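PDB 2IQI: hypothetical protein XCC0632 from Xanthomonas campestris pv. campestris, which is of unknown function but probably serves as an auxiliary lipoprotein component of an ABC-type transport system. Local coordinates for residues A10-R18 with Y60-P68; A24-L32 with T171-Q182. One frame throughout, in Å; residues are numbered along the deposited sequence.

In the fold
Both contacts touch the long helix 155-185, one near each end. Interaction 1 pairs the first modelled strand, 11-13, with strand 63-65 as a separate two-stranded parallel sheet, and the early part of the helix packs against it through Tyr13, Pro15 and Trp65. In interaction 2 the chain leading into strand 31-34 of the larger mixed sheet packs along residues 171-182 of the same helix. The centres lie about 29 Å apart, on opposite sides of the chain's centre, and the segments alternate in sequence: 10-18, 24-32, 60-68, 171-182. The N-terminal part of the chain thus contacts both the early and the late part of the C-terminal helix.

Interaction 1 (A10-R18 with Y60-P68); sequences ATIYAPTVR and YHGAGWAQP
Gly62 receives the first bond from the other strand, Thr11 N to Gly62 O at 2.9 Å, opening a short two-stranded parallel sheet in which strand 11-13 pairs with strand 63-65. The positive phi of Gly62, 70°, suits glycine and turns the chain into the strand. Ala63 follows, its small methyl in plane with the Tyr13 ring at the CE2 edge; Tyr13 OH is engaged beyond the contact, with Thr155 of helix 155-185. Gly64 then bonds twice: its N gives to Thr11 O at 2.9 Å, and its O takes Tyr13 N at 2.8 Å. A CB on Gly64 would point to the face that carries the Ile12 side chain, about 3.9 Å from Ile12 CD1, so the bare backbone lets that side chain lie close; Ile12 CA-H also approaches Gly64 O.

Trp65 shares a face of the sheet with Tyr13 and Ala63. With CG beside its own backbone N (chi1 -64°), its ring brings CZ3 to 3.9 Å from Tyr13 CB, while Pro15 crosses it at about a right angle through CG. The broad indole suits this buried place, because it also meets Phe162 edge-to-face and reaches Met72 of helix 69-82, joining the sheet to both helices. Ala66 ends the pairing, its N giving to Tyr13 O at 3.0 Å. Beyond that bond, the Ala66 CB methyl touches both Ala14 CB and Ile12 CG2, each at 4.0 Å.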
ATOM      1  N   ALA A  10      10.444 -23.201   3.236  1.00 47.70           N
ATOM      2  CA  ALA A  10       9.881 -21.816   3.483  1.00 47.72           C
ATOM      3  C   ALA A  10       8.390 -21.787   3.131  1.00 46.98           C
ATOM      4  O   ALA A  10       8.012 -22.129   2.005  1.00 47.39           O
ATOM      5  CB  ALA A  10      10.646 -20.748   2.665  1.00 47.23           C
ATOM      6  N   THR A  11       7.545 -21.408   4.085  1.00 45.18           N
ATOM      7  CA  THR A  11       6.166 -21.157   3.755  1.00 43.88           C
ATOM      8  C   THR A  11       6.064 -19.840   2.938  1.00 43.57           C
ATOM      9  O   THR A  11       6.709 -18.815   3.264  1.00 43.68           O
ATOM     10  CB  THR A  11       5.343 -21.060   5.012  1.00 43.99           C
ATOM     11  OG1 THR A  11       5.780 -22.066   5.925  1.00 43.69           O
ATOM     12  CG2 THR A  11       3.856 -21.248   4.720  1.00 43.38           C
ATOM     13  N   ILE A  12       5.278 -19.872   1.870  1.00 41.72           N
ATOM     14  CA  ILE A  12       5.045 -18.681   1.103  1.00 40.65           C
ATOM     15  C   ILE A  12       3.619 -18.110   1.368  1.00 40.74           C
ATOM     16  O   ILE A  12       2.601 -18.747   1.058  1.00 40.05           O
ATOM     17  CB  ILE A  12       5.325 -18.961  -0.400  1.00 40.88           C
ATOM     18  CG1 ILE A  12       6.771 -19.451  -0.597  1.00 41.85           C
ATOM     19  CG2 ILE A  12       4.945 -17.780  -1.317  1.00 38.71           C
ATOM     20  CD1 ILE A  12       7.888 -18.491  -0.108  1.00 45.04           C
ATOM     21  N   TYR A  13       3.558 -16.900   1.933  1.00 39.98           N
ATOM     22  CA  TYR A  13       2.286 -16.181   2.101  1.00 38.84           C
ATOM     23  C   TYR A  13       1.866 -15.348   0.887  1.00 38.65           C
ATOM     24  O   TYR A  13       2.688 -14.710   0.233  1.00 38.01           O
ATOM     25  CB  TYR A  13       2.328 -15.335   3.383  1.00 38.07           C
ATOM     26  CG  TYR A  13       2.480 -16.229   4.582  1.00 37.36           C
ATOM     27  CD1 TYR A  13       1.412 -17.016   5.019  1.00 37.41           C
ATOM     28  CD2 TYR A  13       3.696 -16.346   5.240  1.00 37.90           C
ATOM     29  CE1 TYR A  13       1.533 -17.865   6.115  1.00 38.13           C
ATOM     30  CE2 TYR A  13       3.845 -17.222   6.355  1.00 38.26           C
ATOM     31  CZ  TYR A  13       2.749 -17.962   6.782  1.00 37.74           C
ATOM     32  OH  TYR A  13       2.869 -18.834   7.818  1.00 36.49           O
ATOM     33  N   ALA A  14       0.575 -15.384   0.577  1.00 39.26           N
ATOM     34  CA  ALA A  14       0.035 -14.566  -0.489  1.00 39.82           C
ATOM     35  C   ALA A  14      -1.313 -14.042  -0.078  1.00 40.60           C
ATOM     36  O   ALA A  14      -2.335 -14.752  -0.186  1.00 41.35           O
ATOM     37  CB  ALA A  14      -0.075 -15.339  -1.778  1.00 39.80           C
ATOM     38  N   PRO A  15      -1.332 -12.803   0.425  1.00 40.26           N
ATOM     39  CA  PRO A  15      -2.588 -12.167   0.732  1.00 40.51           C
ATOM     40  C   PRO A  15      -3.408 -11.862  -0.506  1.00 40.56           C
ATOM     41  O   PRO A  15      -2.886 -11.723  -1.610  1.00 40.23           O
ATOM     42  CB  PRO A  15      -2.168 -10.879   1.444  1.00 40.89           C
ATOM     43  CG  PRO A  15      -0.798 -11.165   1.945  1.00 40.79           C
ATOM     44  CD  PRO A  15      -0.202 -11.970   0.822  1.00 40.32           C
ATOM     45  N   THR A  16      -4.706 -11.762  -0.274  1.00 40.84           N
ATOM     46  CA  THR A  16      -5.701 -11.500  -1.280  1.00 40.54           C
ATOM     47  C   THR A  16      -6.354 -10.219  -0.855  1.00 40.14           C
ATOM     48  O   THR A  16      -6.921 -10.141   0.239  1.00 41.59           O
ATOM     49  CB  THR A  16      -6.718 -12.611  -1.281  1.00 40.22           C
ATOM     50  OG1 THR A  16      -6.024 -13.804  -1.613  1.00 40.12           O
ATOM     51  CG2 THR A  16      -7.802 -12.364  -2.328  1.00 41.58           C
ATOM     52  N   VAL A  17      -6.221  -9.212  -1.701  1.00 39.00           N
ATOM     53  CA  VAL A  17      -6.694  -7.892  -1.423  1.00 37.88           C
ATOM     54  C   VAL A  17      -7.708  -7.551  -2.480  1.00 38.53           C
ATOM     55  O   VAL A  17      -7.361  -7.255  -3.612  1.00 37.84           O
ATOM     56  CB  VAL A  17      -5.553  -6.850  -1.453  1.00 37.38           C
ATOM     57  CG1 VAL A  17      -6.115  -5.443  -1.505  1.00 35.27           C
ATOM     58  CG2 VAL A  17      -4.646  -7.021  -0.268  1.00 35.59           C
ATOM     59  N   ARG A  18      -8.968  -7.579  -2.067  1.00 40.09           N
ATOM     60  CA  ARG A  18     -10.100  -7.047  -2.829  1.00 41.30           C
ATOM     61  C   ARG A  18     -10.596  -5.738  -2.183  1.00 41.00           C
ATOM     62  O   ARG A  18     -10.977  -5.714  -1.021  1.00 40.91           O
ATOM     63  CB  ARG A  18     -11.194  -8.127  -2.932  1.00 41.45           C
ATOM     64  CG  ARG A  18     -10.580  -9.488  -3.273  1.00 45.91           C
ATOM     65  CD  ARG A  18     -11.490 -10.447  -4.010  1.00 53.06           C
ATOM     66  NE  ARG A  18     -10.720 -11.525  -4.640  1.00 58.23           N
ATOM     67  CZ  ARG A  18     -10.131 -11.461  -5.844  1.00 61.01           C
ATOM     68  NH1 ARG A  18     -10.178 -10.366  -6.601  1.00 61.10           N
ATOM     69  NH2 ARG A  18      -9.466 -12.516  -6.298  1.00 63.33           N
ATOM     70  N   TYR A  60      11.261 -12.994   9.601  1.00 46.97           N
ATOM     71  CA  TYR A  60      10.762 -14.281  10.088  1.00 48.31           C
ATOM     72  C   TYR A  60      11.551 -15.365   9.357  1.00 50.08           C
ATOM     73  O   TYR A  60      11.760 -15.273   8.141  1.00 50.23           O
ATOM     74  CB  TYR A  60       9.263 -14.456   9.849  1.00 46.99           C
ATOM     75  CG  TYR A  60       8.396 -13.657  10.787  1.00 46.10           C
ATOM     76  CD1 TYR A  60       8.270 -14.011  12.129  1.00 45.71           C
ATOM     77  CD2 TYR A  60       7.692 -12.552  10.332  1.00 44.26           C
ATOM     78  CE1 TYR A  60       7.453 -13.265  12.993  1.00 46.01           C
ATOM     79  CE2 TYR A  60       6.886 -11.812  11.179  1.00 44.10           C
ATOM     80  CZ  TYR A  60       6.768 -12.160  12.500  1.00 44.16           C
ATOM     81  OH  TYR A  60       5.973 -11.412  13.322  1.00 42.75           O
ATOM     82  N   HIS A  61      12.034 -16.369  10.076  1.00 52.19           N
ATOM     83  CA  HIS A  61      12.693 -17.457   9.360  1.00 54.41           C
ATOM     84  C   HIS A  61      11.688 -18.487   8.836  1.00 53.74           C
ATOM     85  O   HIS A  61      10.685 -18.773   9.482  1.00 53.32           O
ATOM     86  CB  HIS A  61      13.870 -18.042  10.154  1.00 55.48           C
ATOM     87  CG  HIS A  61      15.093 -17.170  10.110  1.00 61.67           C
ATOM     88  ND1 HIS A  61      15.374 -16.222  11.080  1.00 66.51           N
ATOM     89  CD2 HIS A  61      16.076 -17.055   9.179  1.00 66.36           C
ATOM     90  CE1 HIS A  61      16.493 -15.586  10.767  1.00 68.34           C
ATOM     91  NE2 HIS A  61      16.936 -16.069   9.615  1.00 69.47           N
ATOM     92  N   GLY A  62      11.926 -18.971   7.625  1.00 53.44           N
ATOM     93  CA  GLY A  62      11.035 -19.974   7.033  1.00 53.98           C
ATOM     94  C   GLY A  62       9.653 -19.467   6.643  1.00 53.73           C
ATOM     95  O   GLY A  62       8.690 -20.248   6.520  1.00 54.51           O
ATOM     96  N   ALA A  63       9.559 -18.152   6.460  1.00 52.75           N
ATOM     97  CA  ALA A  63       8.373 -17.504   5.922  1.00 51.41           C
ATOM     98  C   ALA A  63       8.809 -16.452   4.901  1.00 50.40           C
ATOM     99  O   ALA A  63       9.854 -15.824   5.069  1.00 50.56           O
ATOM    100  CB  ALA A  63       7.575 -16.883   7.036  1.00 51.29           C
ATOM    101  N   GLY A  64       8.033 -16.275   3.835  1.00 49.04           N
ATOM    102  CA  GLY A  64       8.275 -15.172   2.900  1.00 47.00           C
ATOM    103  C   GLY A  64       7.011 -14.806   2.155  1.00 45.91           C
ATOM    104  O   GLY A  64       5.997 -15.506   2.261  1.00 45.62           O
ATOM    105  N   TRP A  65       7.093 -13.725   1.382  1.00 45.03           N
ATOM    106  CA  TRP A  65       6.000 -13.224   0.528  1.00 43.88           C
ATOM    107  C   TRP A  65       6.097 -13.745  -0.945  1.00 44.30           C
ATOM    108  O   TRP A  65       7.184 -13.764  -1.511  1.00 44.80           O
ATOM    109  CB  TRP A  65       6.085 -11.703   0.457  1.00 42.39           C
ATOM    110  CG  TRP A  65       5.878 -10.898   1.706  1.00 41.36           C
ATOM    111  CD1 TRP A  65       6.721  -9.947   2.201  1.00 39.94           C
ATOM    112  CD2 TRP A  65       4.757 -10.938   2.595  1.00 39.97           C
ATOM    113  NE1 TRP A  65       6.201  -9.397   3.347  1.00 39.36           N
ATOM    114  CE2 TRP A  65       4.998  -9.994   3.614  1.00 39.22           C
ATOM    115  CE3 TRP A  65       3.585 -11.702   2.650  1.00 40.78           C
ATOM    116  CZ2 TRP A  65       4.112  -9.789   4.665  1.00 39.18           C
ATOM    117  CZ3 TRP A  65       2.698 -11.486   3.684  1.00 40.06           C
ATOM    118  CH2 TRP A  65       2.966 -10.537   4.677  1.00 40.07           C
ATOM    119  N   ALA A  66       4.970 -14.111  -1.566  1.00 43.90           N
ATOM    120  CA  ALA A  66       4.921 -14.453  -2.998  1.00 44.03           C
ATOM    121  C   ALA A  66       5.559 -13.410  -3.942  1.00 44.76           C
ATOM    122  O   ALA A  66       6.169 -13.751  -4.962  1.00 45.66           O
ATOM    123  CB  ALA A  66       3.484 -14.694  -3.420  1.00 43.40           C
ATOM    124  N   GLN A  67       5.382 -12.132  -3.618  1.00 44.74           N
ATOM    125  CA  GLN A  67       5.964 -11.031  -4.381  1.00 43.90           C
ATOM    126  C   GLN A  67       6.728 -10.204  -3.372  1.00 42.78           C
ATOM    127  O   GLN A  67       6.387 -10.255  -2.209  1.00 42.50           O
ATOM    128  CB  GLN A  67       4.867 -10.112  -4.923  1.00 43.90           C
ATOM    129  CG  GLN A  67       4.139 -10.583  -6.106  1.00 45.36           C
ATOM    130  CD  GLN A  67       2.910  -9.744  -6.367  1.00 47.45           C
ATOM    131  OE1 GLN A  67       1.997  -9.682  -5.538  1.00 46.44           O
ATOM    132  NE2 GLN A  67       2.867  -9.108  -7.532  1.00 48.35           N
ATOM    133  N   PRO A  68       7.702  -9.377  -3.823  1.00 41.87           N
ATOM    134  CA  PRO A  68       8.219  -8.359  -2.910  1.00 40.83           C
ATOM    135  C   PRO A  68       7.125  -7.384  -2.508  1.00 40.69           C
ATOM    136  O   PRO A  68       6.125  -7.232  -3.221  1.00 40.48           O
ATOM    137  CB  PRO A  68       9.271  -7.640  -3.743  1.00 41.00           C
ATOM    138  CG  PRO A  68       9.552  -8.528  -4.894  1.00 41.45           C
ATOM    139  CD  PRO A  68       8.335  -9.312  -5.158  1.00 41.15           C
TER

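Interaction 2 (A24-L32 with T171-Q182); sequences AWPQVSWQL and TELVGWTLITGQ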
ATOM      1  N   ALA A  24     -19.019   7.124  -2.515  1.00 46.24           N
ATOM      2  CA  ALA A  24     -18.755   8.545  -2.555  1.00 45.86           C
ATOM      3  C   ALA A  24     -17.489   8.947  -3.307  1.00 45.45           C
ATOM      4  O   ALA A  24     -17.086  10.134  -3.270  1.00 45.91           O
ATOM      5  CB  ALA A  24     -18.755   9.114  -1.147  1.00 46.57           C
ATOM      6  N   TRP A  25     -16.838   7.988  -3.959  1.00 44.34           N
ATOM      7  CA  TRP A  25     -15.679   8.341  -4.746  1.00 43.98           C
ATOM      8  C   TRP A  25     -16.186   8.921  -6.056  1.00 44.46           C
ATOM      9  O   TRP A  25     -17.052   8.315  -6.706  1.00 44.18           O
ATOM     10  CB  TRP A  25     -14.785   7.136  -5.032  1.00 43.46           C
ATOM     11  CG  TRP A  25     -14.075   6.527  -3.827  1.00 43.77           C
ATOM     12  CD1 TRP A  25     -13.852   7.109  -2.612  1.00 42.51           C
ATOM     13  CD2 TRP A  25     -13.455   5.231  -3.760  1.00 43.33           C
ATOM     14  NE1 TRP A  25     -13.167   6.260  -1.795  1.00 41.72           N
ATOM     15  CE2 TRP A  25     -12.907   5.099  -2.469  1.00 41.52           C
ATOM     16  CE3 TRP A  25     -13.306   4.175  -4.671  1.00 41.94           C
ATOM     17  CZ2 TRP A  25     -12.248   3.944  -2.048  1.00 41.53           C
ATOM     18  CZ3 TRP A  25     -12.641   3.020  -4.244  1.00 42.74           C
ATOM     19  CH2 TRP A  25     -12.131   2.916  -2.943  1.00 42.04           C
ATOM     20  N   PRO A  26     -15.619  10.069  -6.485  1.00 44.39           N
ATOM     21  CA  PRO A  26     -16.007  10.604  -7.781  1.00 44.52           C
ATOM     22  C   PRO A  26     -15.680   9.596  -8.876  1.00 45.48           C
ATOM     23  O   PRO A  26     -14.639   8.889  -8.806  1.00 45.10           O
ATOM     24  CB  PRO A  26     -15.108  11.835  -7.944  1.00 43.87           C
ATOM     25  CG  PRO A  26     -13.972  11.586  -7.056  1.00 43.75           C
ATOM     26  CD  PRO A  26     -14.547  10.861  -5.877  1.00 43.93           C
ATOM     27  N   GLN A  27     -16.599   9.509  -9.844  1.00 46.70           N
ATOM     28  CA  GLN A  27     -16.347   8.882 -11.134  1.00 47.88           C
ATOM     29  C   GLN A  27     -15.611   9.895 -11.982  1.00 47.60           C
ATOM     30  O   GLN A  27     -16.138  10.968 -12.228  1.00 48.04           O
ATOM     31  CB  GLN A  27     -17.650   8.494 -11.794  1.00 48.15           C
ATOM     32  CG  GLN A  27     -17.434   7.598 -12.992  1.00 53.22           C
ATOM     33  CD  GLN A  27     -18.558   6.595 -13.180  1.00 59.01           C
ATOM     34  OE1 GLN A  27     -19.751   6.940 -13.083  1.00 61.04           O
ATOM     35  NE2 GLN A  27     -18.186   5.338 -13.447  1.00 58.92           N
ATOM     36  N   VAL A  28     -14.387   9.581 -12.398  1.00 47.64           N
ATOM     37  CA  VAL A  28     -13.555  10.567 -13.074  1.00 47.96           C
ATOM     38  C   VAL A  28     -13.370  10.238 -14.555  1.00 48.44           C
ATOM     39  O   VAL A  28     -13.898   9.242 -15.046  1.00 49.14           O
ATOM     40  CB  VAL A  28     -12.164  10.759 -12.407  1.00 47.97           C
ATOM     41  CG1 VAL A  28     -12.301  11.105 -10.914  1.00 47.32           C
ATOM     42  CG2 VAL A  28     -11.294   9.550 -12.633  1.00 46.79           C
ATOM     43  N   SER A  29     -12.627  11.080 -15.269  1.00 48.48           N
ATOM     44  CA  SER A  29     -12.283  10.781 -16.659  1.00 48.49           C
ATOM     45  C   SER A  29     -10.838  11.189 -17.034  1.00 48.46           C
ATOM     46  O   SER A  29     -10.451  11.081 -18.207  1.00 47.50           O
ATOM     47  CB  SER A  29     -13.268  11.446 -17.600  1.00 48.39           C
ATOM     48  OG  SER A  29     -12.907  12.804 -17.715  1.00 49.72           O
ATOM     49  N   TRP A  30     -10.057  11.670 -16.050  1.00 48.32           N
ATOM     50  CA  TRP A  30      -8.613  11.792 -16.241  1.00 48.24           C
ATOM     51  C   TRP A  30      -7.964  10.382 -16.164  1.00 48.61           C
ATOM     52  O   TRP A  30      -8.664   9.352 -15.956  1.00 47.97           O
ATOM     53  CB  TRP A  30      -7.981  12.812 -15.285  1.00 48.55           C
ATOM     54  CG  TRP A  30      -8.505  12.727 -13.893  1.00 49.47           C
ATOM     55  CD1 TRP A  30      -9.553  13.403 -13.383  1.00 50.21           C
ATOM     56  CD2 TRP A  30      -8.011  11.897 -12.835  1.00 50.64           C
ATOM     57  NE1 TRP A  30      -9.748  13.065 -12.072  1.00 49.85           N
ATOM     58  CE2 TRP A  30      -8.820  12.132 -11.712  1.00 50.22           C
ATOM     59  CE3 TRP A  30      -6.963  10.967 -12.731  1.00 51.30           C
ATOM     60  CZ2 TRP A  30      -8.607  11.487 -10.476  1.00 50.71           C
ATOM     61  CZ3 TRP A  30      -6.756  10.315 -11.495  1.00 50.48           C
ATOM     62  CH2 TRP A  30      -7.571  10.590 -10.388  1.00 49.63           C
ATOM     63  N   GLN A  31      -6.647  10.328 -16.378  1.00 48.08           N
ATOM     64  CA  GLN A  31      -5.980   9.069 -16.593  1.00 47.68           C
ATOM     65  C   GLN A  31      -4.843   8.988 -15.641  1.00 46.90           C
ATOM     66  O   GLN A  31      -4.158  10.003 -15.427  1.00 46.83           O
ATOM     67  CB  GLN A  31      -5.477   8.960 -18.016  1.00 48.12           C
ATOM     68  CG  GLN A  31      -6.607   8.910 -19.037  1.00 52.34           C
ATOM     69  CD  GLN A  31      -6.181   8.340 -20.393  1.00 57.49           C
ATOM     70  OE1 GLN A  31      -7.042   7.879 -21.171  1.00 60.62           O
ATOM     71  NE2 GLN A  31      -4.854   8.343 -20.677  1.00 54.89           N
ATOM     72  N   LEU A  32      -4.651   7.784 -15.072  1.00 45.25           N
ATOM     73  CA  LEU A  32      -3.748   7.597 -13.964  1.00 43.79           C
ATOM     74  C   LEU A  32      -2.620   6.641 -14.269  1.00 43.90           C
ATOM     75  O   LEU A  32      -2.822   5.496 -14.704  1.00 43.49           O
ATOM     76  CB  LEU A  32      -4.505   7.151 -12.700  1.00 43.80           C
ATOM     77  CG  LEU A  32      -3.733   7.008 -11.364  1.00 43.20           C
ATOM     78  CD1 LEU A  32      -3.085   8.312 -10.900  1.00 42.30           C
ATOM     79  CD2 LEU A  32      -4.622   6.459 -10.273  1.00 42.55           C
ATOM     80  N   THR A 171      -7.289   1.047   0.355  1.00 35.58           N
ATOM     81  CA  THR A 171      -8.609   1.696   0.311  1.00 36.05           C
ATOM     82  C   THR A 171      -8.445   3.207   0.555  1.00 36.92           C
ATOM     83  O   THR A 171      -9.158   4.051  -0.029  1.00 37.50           O
ATOM     84  CB  THR A 171      -9.579   1.082   1.349  1.00 35.42           C
ATOM     85  OG1 THR A 171      -9.793  -0.294   1.039  1.00 35.66           O
ATOM     86  CG2 THR A 171     -10.875   1.743   1.295  1.00 34.53           C
ATOM     87  N   GLU A 172      -7.515   3.551   1.431  1.00 36.73           N
ATOM     88  CA  GLU A 172      -7.312   4.946   1.747  1.00 37.42           C
ATOM     89  C   GLU A 172      -6.595   5.630   0.580  1.00 36.19           C
ATOM     90  O   GLU A 172      -6.793   6.813   0.339  1.00 35.96           O
ATOM     91  CB  GLU A 172      -6.554   5.098   3.077  1.00 37.26           C
ATOM     92  CG  GLU A 172      -7.397   4.821   4.332  1.00 38.44           C
ATOM     93  CD  GLU A 172      -6.580   4.807   5.684  1.00 40.98           C
ATOM     94  OE1 GLU A 172      -5.484   5.460   5.818  1.00 42.54           O
ATOM     95  OE2 GLU A 172      -7.078   4.135   6.640  1.00 46.55           O
ATOM     96  N   LEU A 173      -5.776   4.881  -0.145  1.00 35.31           N
ATOM     97  CA  LEU A 173      -4.995   5.472  -1.225  1.00 35.40           C
ATOM     98  C   LEU A 173      -5.867   5.786  -2.422  1.00 34.49           C
ATOM     99  O   LEU A 173      -5.862   6.890  -2.949  1.00 33.98           O
ATOM    100  CB  LEU A 173      -3.907   4.516  -1.675  1.00 35.66           C
ATOM    101  CG  LEU A 173      -2.600   4.628  -0.932  1.00 36.71           C
ATOM    102  CD1 LEU A 173      -1.682   3.402  -1.187  1.00 34.72           C
ATOM    103  CD2 LEU A 173      -2.021   5.916  -1.476  1.00 39.39           C
ATOM    104  N   VAL A 174      -6.603   4.776  -2.839  1.00 33.62           N
ATOM    105  CA  VAL A 174      -7.460   4.875  -3.957  1.00 33.42           C
ATOM    106  C   VAL A 174      -8.410   6.061  -3.809  1.00 33.82           C
ATOM    107  O   VAL A 174      -8.601   6.838  -4.764  1.00 33.44           O
ATOM    108  CB  VAL A 174      -8.185   3.562  -4.146  1.00 33.35           C
ATOM    109  CG1 VAL A 174      -9.406   3.734  -5.030  1.00 35.25           C
ATOM    110  CG2 VAL A 174      -7.236   2.557  -4.773  1.00 32.67           C
ATOM    111  N   GLY A 175      -8.983   6.219  -2.615  1.00 33.79           N
ATOM    112  CA  GLY A 175     -10.043   7.175  -2.394  1.00 33.77           C
ATOM    113  C   GLY A 175      -9.426   8.534  -2.371  1.00 34.82           C
ATOM    114  O   GLY A 175     -10.027   9.503  -2.800  1.00 36.25           O
ATOM    115  N   TRP A 176      -8.199   8.622  -1.897  1.00 35.30           N
ATOM    116  CA  TRP A 176      -7.568   9.930  -1.776  1.00 35.63           C
ATOM    117  C   TRP A 176      -7.051  10.360  -3.118  1.00 36.61           C
ATOM    118  O   TRP A 176      -6.940  11.549  -3.368  1.00 37.26           O
ATOM    119  CB  TRP A 176      -6.446   9.865  -0.769  1.00 35.32           C
ATOM    120  CG  TRP A 176      -5.618  11.025  -0.690  1.00 34.98           C
ATOM    121  CD1 TRP A 176      -5.824  12.133   0.086  1.00 36.11           C
ATOM    122  CD2 TRP A 176      -4.379  11.224  -1.366  1.00 36.23           C
ATOM    123  NE1 TRP A 176      -4.787  13.028  -0.090  1.00 37.21           N
ATOM    124  CE2 TRP A 176      -3.895  12.494  -0.989  1.00 36.68           C
ATOM    125  CE3 TRP A 176      -3.641  10.468  -2.291  1.00 36.75           C
ATOM    126  CZ2 TRP A 176      -2.695  13.011  -1.488  1.00 36.60           C
ATOM    127  CZ3 TRP A 176      -2.439  10.996  -2.792  1.00 35.95           C
ATOM    128  CH2 TRP A 176      -1.982  12.242  -2.384  1.00 34.90           C
ATOM    129  N   THR A 177      -6.714   9.392  -3.966  1.00 37.40           N
ATOM    130  CA  THR A 177      -6.203   9.669  -5.300  1.00 38.56           C
ATOM    131  C   THR A 177      -7.316  10.181  -6.195  1.00 38.61           C
ATOM    132  O   THR A 177      -7.143  11.164  -6.900  1.00 39.27           O
ATOM    133  CB  THR A 177      -5.590   8.417  -5.944  1.00 38.88           C
ATOM    134  OG1 THR A 177      -4.566   7.936  -5.084  1.00 39.16           O
ATOM    135  CG2 THR A 177      -4.963   8.754  -7.313  1.00 39.22           C
ATOM    136  N   LEU A 178      -8.458   9.509  -6.150  1.00 38.51           N
ATOM    137  CA  LEU A 178      -9.616   9.930  -6.903  1.00 38.20           C
ATOM    138  C   LEU A 178     -10.110  11.278  -6.454  1.00 39.17           C
ATOM    139  O   LEU A 178     -10.430  12.098  -7.292  1.00 40.49           O
ATOM    140  CB  LEU A 178     -10.747   8.933  -6.783  1.00 37.15           C
ATOM    141  CG  LEU A 178     -10.406   7.562  -7.313  1.00 36.33           C
ATOM    142  CD1 LEU A 178     -11.605   6.750  -7.081  1.00 34.03           C
ATOM    143  CD2 LEU A 178     -10.000   7.591  -8.813  1.00 34.36           C
ATOM    144  N   ILE A 179     -10.224  11.506  -5.147  1.00 39.83           N
ATOM    145  CA  ILE A 179     -10.791  12.771  -4.664  1.00 39.41           C
ATOM    146  C   ILE A 179      -9.808  13.913  -4.925  1.00 40.99           C
ATOM    147  O   ILE A 179     -10.192  14.940  -5.512  1.00 41.71           O
ATOM    148  CB  ILE A 179     -11.249  12.671  -3.190  1.00 38.97           C
ATOM    149  CG1 ILE A 179     -12.518  11.831  -3.141  1.00 36.30           C
ATOM    150  CG2 ILE A 179     -11.458  14.049  -2.545  1.00 35.34           C
ATOM    151  CD1 ILE A 179     -12.890  11.389  -1.771  1.00 33.00           C
ATOM    152  N   THR A 180      -8.548  13.731  -4.535  1.00 41.35           N
ATOM    153  CA  THR A 180      -7.564  14.776  -4.742  1.00 42.76           C
ATOM    154  C   THR A 180      -7.393  15.065  -6.245  1.00 44.22           C
ATOM    155  O   THR A 180      -7.392  16.223  -6.667  1.00 44.74           O
ATOM    156  CB  THR A 180      -6.202  14.431  -4.113  1.00 42.79           C
ATOM    157  OG1 THR A 180      -6.372  14.007  -2.745  1.00 41.61           O
ATOM    158  CG2 THR A 180      -5.309  15.634  -4.161  1.00 41.88           C
ATOM    159  N   GLY A 181      -7.299  14.013  -7.048  1.00 44.75           N
ATOM    160  CA  GLY A 181      -7.179  14.177  -8.471  1.00 45.81           C
ATOM    161  C   GLY A 181      -8.294  15.025  -9.022  1.00 46.81           C
ATOM    162  O   GLY A 181      -8.052  15.985  -9.749  1.00 46.87           O
ATOM    163  N   GLN A 182      -9.512  14.658  -8.662  1.00 47.96           N
ATOM    164  CA  GLN A 182     -10.713  15.307  -9.128  1.00 49.88           C
ATOM    165  C   GLN A 182     -10.841  16.771  -8.662  1.00 51.60           C
ATOM    166  O   GLN A 182     -11.337  17.612  -9.397  1.00 52.57           O
ATOM    167  CB  GLN A 182     -11.923  14.491  -8.691  1.00 49.79           C
ATOM    168  CG  GLN A 182     -13.275  14.931  -9.260  1.00 50.78           C
ATOM    169  CD  GLN A 182     -13.341  14.930 -10.792  1.00 51.55           C
ATOM    170  OE1 GLN A 182     -12.370  14.612 -11.504  1.00 49.83           O
ATOM    171  NE2 GLN A 182     -14.498  15.291 -11.300  1.00 51.79           N
TER
HETATM  172  O   HOH W   1     -13.257  14.151 -13.874  1.00 46.50           O
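Trp25 lays one face of its indole on the helix: Gly175 CA sits over the five-membered ring, 3.7 Å from its centroid, and Val174 CG1 over the six-membered ring, both as CH-pi contacts. Glycine suits this place because a CB there would clash with the ring. Trp30 is used differently. Val28 CG2 of its own segment sits over one face, offset toward the rim, while Leu178 O and Gln182 OE1 lie at its edge, in plane. Gly181 again lets the helix come close, its CA 3.6 Å from Trp30 CZ2.

Leu178 lies between the indoles, CD1 3.8 Å from Trp25 CB and CD2 4.2 Å from Trp30 CH2; Pro26 packs beside it, its CD 3.5 Å from Ile179 CG1. Leu32 CD2 rests on Thr177 CG2, where Phe81 of helix 69-82 also packs.

Gln182 bends at chi2 (58°), which brings its amide back to Trp30: NE1 donates to OE1 at 3.1 Å, in the carbonyl plane, with ring and amide only 28° apart. Water 1 donates to Gln182 OE1 at 2.6 Å. OE1 thus accepts from Trp30 NE1 and from the water, which probably helps to hold the amide, and the buried indole N-H is satisfied within an otherwise largely apolar contact.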